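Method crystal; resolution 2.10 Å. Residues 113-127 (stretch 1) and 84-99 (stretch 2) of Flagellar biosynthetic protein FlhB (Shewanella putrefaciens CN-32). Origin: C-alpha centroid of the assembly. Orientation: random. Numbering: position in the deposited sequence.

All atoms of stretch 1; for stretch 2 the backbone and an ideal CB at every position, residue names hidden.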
# COMPACT_ATOMS: atom_id res chain seq x y z
N PRO A 113 -0.08 -12.98 3.13
CA PRO A 113 -0.88 -11.97 2.43
C PRO A 113 -1.75 -12.59 1.35
O PRO A 113 -1.41 -13.62 0.76
CB PRO A 113 0.18 -11.04 1.82
CG PRO A 113 1.35 -11.20 2.69
CD PRO A 113 1.35 -12.63 3.15
N ILE A 114 -2.88 -11.94 1.09
CA ILE A 114 -3.78 -12.35 0.02
C ILE A 114 -3.19 -11.92 -1.32
O ILE A 114 -2.94 -10.73 -1.55
CB ILE A 114 -5.18 -11.75 0.23
CG1 ILE A 114 -5.66 -12.03 1.66
CG2 ILE A 114 -6.14 -12.32 -0.79
CD1 ILE A 114 -6.63 -10.98 2.25
N PRO A 115 -2.93 -12.85 -2.23
CA PRO A 115 -2.45 -12.47 -3.57
C PRO A 115 -3.62 -11.94 -4.39
O PRO A 115 -4.62 -12.63 -4.57
CB PRO A 115 -1.90 -13.78 -4.14
CG PRO A 115 -1.99 -14.81 -3.00
CD PRO A 115 -3.06 -14.31 -2.09
N ILE A 116 -3.50 -10.71 -4.87
CA ILE A 116 -4.54 -10.11 -5.70
C ILE A 116 -3.91 -9.80 -7.06
O ILE A 116 -2.94 -9.04 -7.13
CB ILE A 116 -5.14 -8.84 -5.09
CG1 ILE A 116 -5.48 -9.05 -3.62
CG2 ILE A 116 -6.38 -8.45 -5.86
CD1 ILE A 116 -6.64 -9.98 -3.39
N PRO A 117 -4.43 -10.37 -8.14
CA PRO A 117 -3.94 -9.98 -9.46
C PRO A 117 -4.34 -8.55 -9.76
O PRO A 117 -5.45 -8.11 -9.42
CB PRO A 117 -4.63 -10.97 -10.41
CG PRO A 117 -5.24 -12.03 -9.52
CD PRO A 117 -5.54 -11.33 -8.23
N LEU A 118 -3.41 -7.81 -10.36
CA LEU A 118 -3.74 -6.51 -10.91
C LEU A 118 -4.59 -6.68 -12.16
O LEU A 118 -4.56 -7.71 -12.83
CB LEU A 118 -2.47 -5.72 -11.23
CG LEU A 118 -1.59 -5.40 -10.01
CD1 LEU A 118 -0.22 -4.90 -10.42
CD2 LEU A 118 -2.30 -4.39 -9.11
N ASN A 119 -5.37 -5.66 -12.47
CA ASN A 119 -6.34 -5.78 -13.55
C ASN A 119 -5.91 -5.02 -14.78
O ASN A 119 -6.57 -5.10 -15.82
CB ASN A 119 -7.70 -5.35 -13.03
CG ASN A 119 -8.13 -6.21 -11.88
OD1 ASN A 119 -8.13 -7.44 -12.00
ND2 ASN A 119 -8.41 -5.59 -10.72
N GLN A 120 -4.77 -4.35 -14.70
CA GLN A 120 -4.20 -3.57 -15.78
C GLN A 120 -2.74 -3.32 -15.43
O GLN A 120 -2.33 -3.58 -14.29
CB GLN A 120 -4.95 -2.25 -15.97
CG GLN A 120 -4.85 -1.34 -14.76
CD GLN A 120 -5.78 -0.14 -14.86
OE1 GLN A 120 -6.77 -0.05 -14.15
NE2 GLN A 120 -5.46 0.79 -15.74
N PRO A 121 -1.95 -2.82 -16.36
CA PRO A 121 -0.55 -2.55 -16.04
C PRO A 121 -0.41 -1.34 -15.12
O PRO A 121 -1.26 -0.45 -15.06
CB PRO A 121 0.08 -2.28 -17.40
CG PRO A 121 -0.88 -2.89 -18.40
CD PRO A 121 -2.22 -2.62 -17.79
N ILE A 122 0.67 -1.33 -14.37
CA ILE A 122 1.05 -0.09 -13.71
C ILE A 122 1.77 0.79 -14.74
O ILE A 122 2.60 0.29 -15.50
CB ILE A 122 1.91 -0.37 -12.49
CG1 ILE A 122 0.92 -0.54 -11.32
CG2 ILE A 122 2.84 0.79 -12.17
CD1 ILE A 122 1.44 -1.24 -10.21
N PRO A 123 1.40 2.08 -14.83
CA PRO A 123 1.93 2.93 -15.91
C PRO A 123 3.45 2.96 -15.91
O PRO A 123 4.10 2.90 -14.86
CB PRO A 123 1.34 4.30 -15.58
CG PRO A 123 0.07 4.00 -14.85
CD PRO A 123 0.35 2.75 -14.05
N ASP A 124 4.02 3.03 -17.12
CA ASP A 124 5.47 3.03 -17.25
C ASP A 124 6.11 4.15 -16.44
O ASP A 124 7.18 3.95 -15.85
CB ASP A 124 5.86 3.15 -18.72
CG ASP A 124 5.74 1.82 -19.44
OD1 ASP A 124 5.41 0.82 -18.78
OD2 ASP A 124 5.99 1.79 -20.66
N ASP A 125 5.46 5.32 -16.39
CA ASP A 125 6.10 6.43 -15.71
C ASP A 125 6.18 6.24 -14.20
O ASP A 125 6.95 6.95 -13.54
CB ASP A 125 5.43 7.78 -16.09
CG ASP A 125 3.96 7.91 -15.64
OD1 ASP A 125 3.30 6.92 -15.26
OD2 ASP A 125 3.46 9.05 -15.70
N LEU A 126 5.44 5.28 -13.65
CA LEU A 126 5.49 5.00 -12.22
C LEU A 126 6.33 3.75 -11.91
O LEU A 126 6.42 3.35 -10.75
CB LEU A 126 4.06 4.87 -11.67
CG LEU A 126 3.02 5.97 -12.01
CD1 LEU A 126 1.68 5.69 -11.38
CD2 LEU A 126 3.47 7.36 -11.59
N LYS A 127 6.98 3.17 -12.93
CA LYS A 127 7.73 1.92 -12.87
C LYS A 127 9.23 2.15 -13.08
O LYS A 127 9.71 3.29 -13.16
CB LYS A 127 7.19 0.97 -13.94
CG LYS A 127 6.43 -0.19 -13.40
CD LYS A 127 5.41 -0.66 -14.40
CE LYS A 127 6.03 -1.22 -15.64
NZ LYS A 127 5.01 -1.95 -16.44
N UNK A 84 -1.77 8.97 -3.24
CA UNK A 84 -1.19 8.21 -4.35
C UNK A 84 -1.37 9.00 -5.64
O UNK A 84 -2.33 9.78 -5.77
CB UNK A 84 -1.83 6.83 -4.47
N UNK A 85 -0.49 8.81 -6.63
CA UNK A 85 -0.69 9.44 -7.94
C UNK A 85 -1.98 8.97 -8.59
O UNK A 85 -2.44 7.83 -8.41
CB UNK A 85 0.49 9.14 -8.86
N UNK A 86 -2.52 9.85 -9.42
CA UNK A 86 -3.76 9.54 -10.13
C UNK A 86 -3.63 8.26 -10.96
O UNK A 86 -4.60 7.49 -11.07
CB UNK A 86 -4.16 10.71 -11.03
N UNK A 87 -2.45 7.97 -11.51
CA UNK A 87 -2.30 6.78 -12.32
C UNK A 87 -2.51 5.48 -11.56
O UNK A 87 -2.68 4.43 -12.19
CB UNK A 87 -0.91 6.77 -12.96
N UNK A 88 -2.50 5.52 -10.21
CA UNK A 88 -2.70 4.33 -9.39
C UNK A 88 -4.06 4.30 -8.73
O UNK A 88 -4.34 3.37 -7.95
CB UNK A 88 -1.61 4.24 -8.32
N UNK A 89 -4.93 5.27 -8.99
CA UNK A 89 -6.19 5.33 -8.26
C UNK A 89 -7.03 4.09 -8.49
O UNK A 89 -7.47 3.43 -7.54
CB UNK A 89 -6.98 6.58 -8.67
N UNK A 90 -7.32 3.78 -9.76
CA UNK A 90 -8.21 2.66 -10.05
C UNK A 90 -7.68 1.36 -9.46
O UNK A 90 -8.46 0.56 -8.92
CB UNK A 90 -8.40 2.51 -11.56
N UNK A 91 -6.36 1.13 -9.55
CA UNK A 91 -5.84 -0.12 -9.01
C UNK A 91 -6.00 -0.18 -7.50
O UNK A 91 -6.40 -1.22 -6.95
CB UNK A 91 -4.37 -0.29 -9.39
N UNK A 92 -5.72 0.93 -6.80
CA UNK A 92 -5.91 0.95 -5.34
C UNK A 92 -7.40 0.91 -4.99
O UNK A 92 -7.81 0.27 -4.01
CB UNK A 92 -5.26 2.19 -4.73
N UNK A 93 -8.24 1.59 -5.77
CA UNK A 93 -9.67 1.54 -5.49
C UNK A 93 -10.22 0.13 -5.65
O UNK A 93 -11.14 -0.27 -4.93
CB UNK A 93 -10.42 2.50 -6.41
N UNK A 94 -9.66 -0.65 -6.56
CA UNK A 94 -10.15 -2.02 -6.70
C UNK A 94 -9.63 -2.92 -5.58
O UNK A 94 -10.34 -3.80 -5.12
CB UNK A 94 -9.74 -2.59 -8.06
N UNK A 95 -8.39 -2.70 -5.13
CA UNK A 95 -7.95 -3.38 -3.91
C UNK A 95 -8.85 -3.00 -2.73
O UNK A 95 -9.29 -3.87 -1.96
CB UNK A 95 -6.49 -3.03 -3.60
N UNK A 96 -9.19 -1.72 -2.60
CA UNK A 96 -10.03 -1.30 -1.48
C UNK A 96 -11.41 -1.93 -1.56
O UNK A 96 -11.95 -2.35 -0.53
CB UNK A 96 -10.15 0.22 -1.45
N UNK A 97 -11.99 -2.01 -2.77
CA UNK A 97 -13.29 -2.67 -2.92
C UNK A 97 -13.23 -4.10 -2.41
O UNK A 97 -14.11 -4.53 -1.65
CB UNK A 97 -13.74 -2.65 -4.38
N UNK A 98 -12.21 -4.85 -2.82
CA UNK A 98 -12.05 -6.22 -2.34
C UNK A 98 -11.96 -6.26 -0.82
O UNK A 98 -12.61 -7.09 -0.16
CB UNK A 98 -10.81 -6.86 -2.96
N UNK A 99 -11.15 -5.38 -0.24
CA UNK A 99 -11.01 -5.36 1.21
C UNK A 99 -12.36 -5.07 1.87
O UNK A 99 -12.77 -5.77 2.80
CB UNK A 99 -9.97 -4.32 1.63

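Position 84 has an extended backbone, and its ideal CB has nothing of stretch 1 within 5.5 Å; many residues would do, and Ile84 is found. At 85 the CB points toward stretch 1 and lies 4.4 Å from Leu126 CD2. With phi near -62° and psi near 152°, a small apolar residue or a proline suits; it is Pro85, whose ring lies against Leu126. Position 86 points sideways into open space, where a polar residue is at home: Glu86.

Position 87 is the tightest. Its ideal CB would sit 3.2 Å from Leu126 CD1 and 3.5 Å from Pro123 CG, too close for carbon atoms. Phi and psi are ordinary for any residue, so crowding rather than backbone strain argues for glycine. Gly87 leaves that space free, and Pro123 CG packs 3.9 Å from Gly87 O.

The CB at 88 points sideways, 4.7 Å from Leu126 CD1, and a longer apolar chain could reach Ile122, Pro123 and Leu126; leucine, isoleucine or methionine would serve. Leu88 places CG 3.5 Å from Leu126 CD1 and CD2 3.9 Å from Ile122 CG1.

Positions 89-99 are helical, and the helix runs on beyond them. Position 89 is out of reach of stretch 1 and carries Phe89. At 90 the CB points toward stretch 1, 4.0 Å from Gln120 OE1, an acceptor that invites a short polar chain such as serine or threonine. Thr90 OG1 lies 3.3 Å from Gln120 OE1, and a water bridges the two, donating to Gln120 OE1.

Position 91 faces Leu118 CD2 at 4.6 Å from its CB; a small apolar residue fits, and Ala91 is present. Position 92 points away (Val92), and 93 is out of reach (Ala93).

At 94 the CB points toward stretch 1, 4.2 Å from Asn119 ND2, a donor. A chain bearing an acceptor, such as glutamine or glutamate, is suitable. Gln94 OE1 accepts a hydrogen bond from Asn119 ND2 at 3.0 Å, with a nearly straight angle of 161°.

Position 95 points sideways, with nothing near its CB, and is Val95; 96 and 97 are out of reach, as Leu96 and Ala97.

At 98 the CB faces stretch 1 but is 5.2 Å from Ile116 CD1, leaving room for a large side chain; an aromatic or long apolar residue could span the gap to two isoleucines. Tyr98 does so: Ile116 CD1 sits over one ring face, 3.9 Å from the centroid of the Tyr98 ring, a CH-pi contact, while Ile114 CG2 approaches Tyr98 CZ obliquely at 3.9 Å. Position 99 points sideways, and Val99 makes no contact.

Stretch 2 84-99: IPEGLFTAVAQVLAYV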
# COMPACT_ATOMS: atom_id res chain seq x y z
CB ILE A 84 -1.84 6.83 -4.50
CG1 ILE A 84 -3.35 7.01 -4.77
CG2 ILE A 84 -1.56 6.00 -3.28
CD1 ILE A 84 -4.10 5.71 -5.05
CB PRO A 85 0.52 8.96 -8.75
CG PRO A 85 1.50 8.45 -7.74
CD PRO A 85 0.67 7.91 -6.62
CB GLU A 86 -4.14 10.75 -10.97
CG GLU A 86 -4.91 10.49 -12.23
CD GLU A 86 -4.87 11.68 -13.17
OE1 GLU A 86 -3.97 11.72 -14.05
OE2 GLU A 86 -5.71 12.59 -13.03
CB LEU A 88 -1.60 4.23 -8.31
CG LEU A 88 -0.17 4.11 -8.87
CD1 LEU A 88 0.86 3.95 -7.72
CD2 LEU A 88 -0.10 2.94 -9.86
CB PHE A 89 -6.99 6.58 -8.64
CG PHE A 89 -8.32 6.64 -7.94
CD1 PHE A 89 -8.42 7.22 -6.67
CD2 PHE A 89 -9.45 6.06 -8.49
CE1 PHE A 89 -9.65 7.25 -6.00
CE2 PHE A 89 -10.68 6.08 -7.80
CZ PHE A 89 -10.78 6.67 -6.56
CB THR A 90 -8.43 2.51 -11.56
OG1 THR A 90 -7.16 2.54 -12.20
CG2 THR A 90 -9.24 3.66 -12.08
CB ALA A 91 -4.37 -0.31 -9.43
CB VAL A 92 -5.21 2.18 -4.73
CG1 VAL A 92 -5.45 2.27 -3.19
CG2 VAL A 92 -3.73 2.16 -5.04
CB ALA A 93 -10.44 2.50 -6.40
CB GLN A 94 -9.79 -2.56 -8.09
CG GLN A 94 -10.57 -1.85 -9.19
CD GLN A 94 -10.09 -2.17 -10.60
OE1 GLN A 94 -8.99 -2.68 -10.80
NE2 GLN A 94 -10.93 -1.87 -11.58
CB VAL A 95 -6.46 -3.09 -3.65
CG1 VAL A 95 -6.05 -3.44 -2.21
CG2 VAL A 95 -5.56 -3.92 -4.64
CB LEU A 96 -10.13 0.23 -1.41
CG LEU A 96 -8.84 0.91 -0.93
CD1 LEU A 96 -8.84 2.40 -1.28
CD2 LEU A 96 -8.64 0.67 0.59
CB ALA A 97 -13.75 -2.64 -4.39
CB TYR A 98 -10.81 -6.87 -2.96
CG TYR A 98 -10.32 -8.03 -2.12
CD1 TYR A 98 -10.90 -9.29 -2.24
CD2 TYR A 98 -9.30 -7.86 -1.18
CE1 TYR A 98 -10.46 -10.36 -1.46
CE2 TYR A 98 -8.85 -8.92 -0.40
CZ TYR A 98 -9.44 -10.17 -0.55
OH TYR A 98 -8.99 -11.21 0.24
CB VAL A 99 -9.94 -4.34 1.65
CG1 VAL A 99 -10.03 -4.07 3.16
CG2 VAL A 99 -8.56 -4.86 1.27
O HOH W 1 -7.84 2.75 -14.73
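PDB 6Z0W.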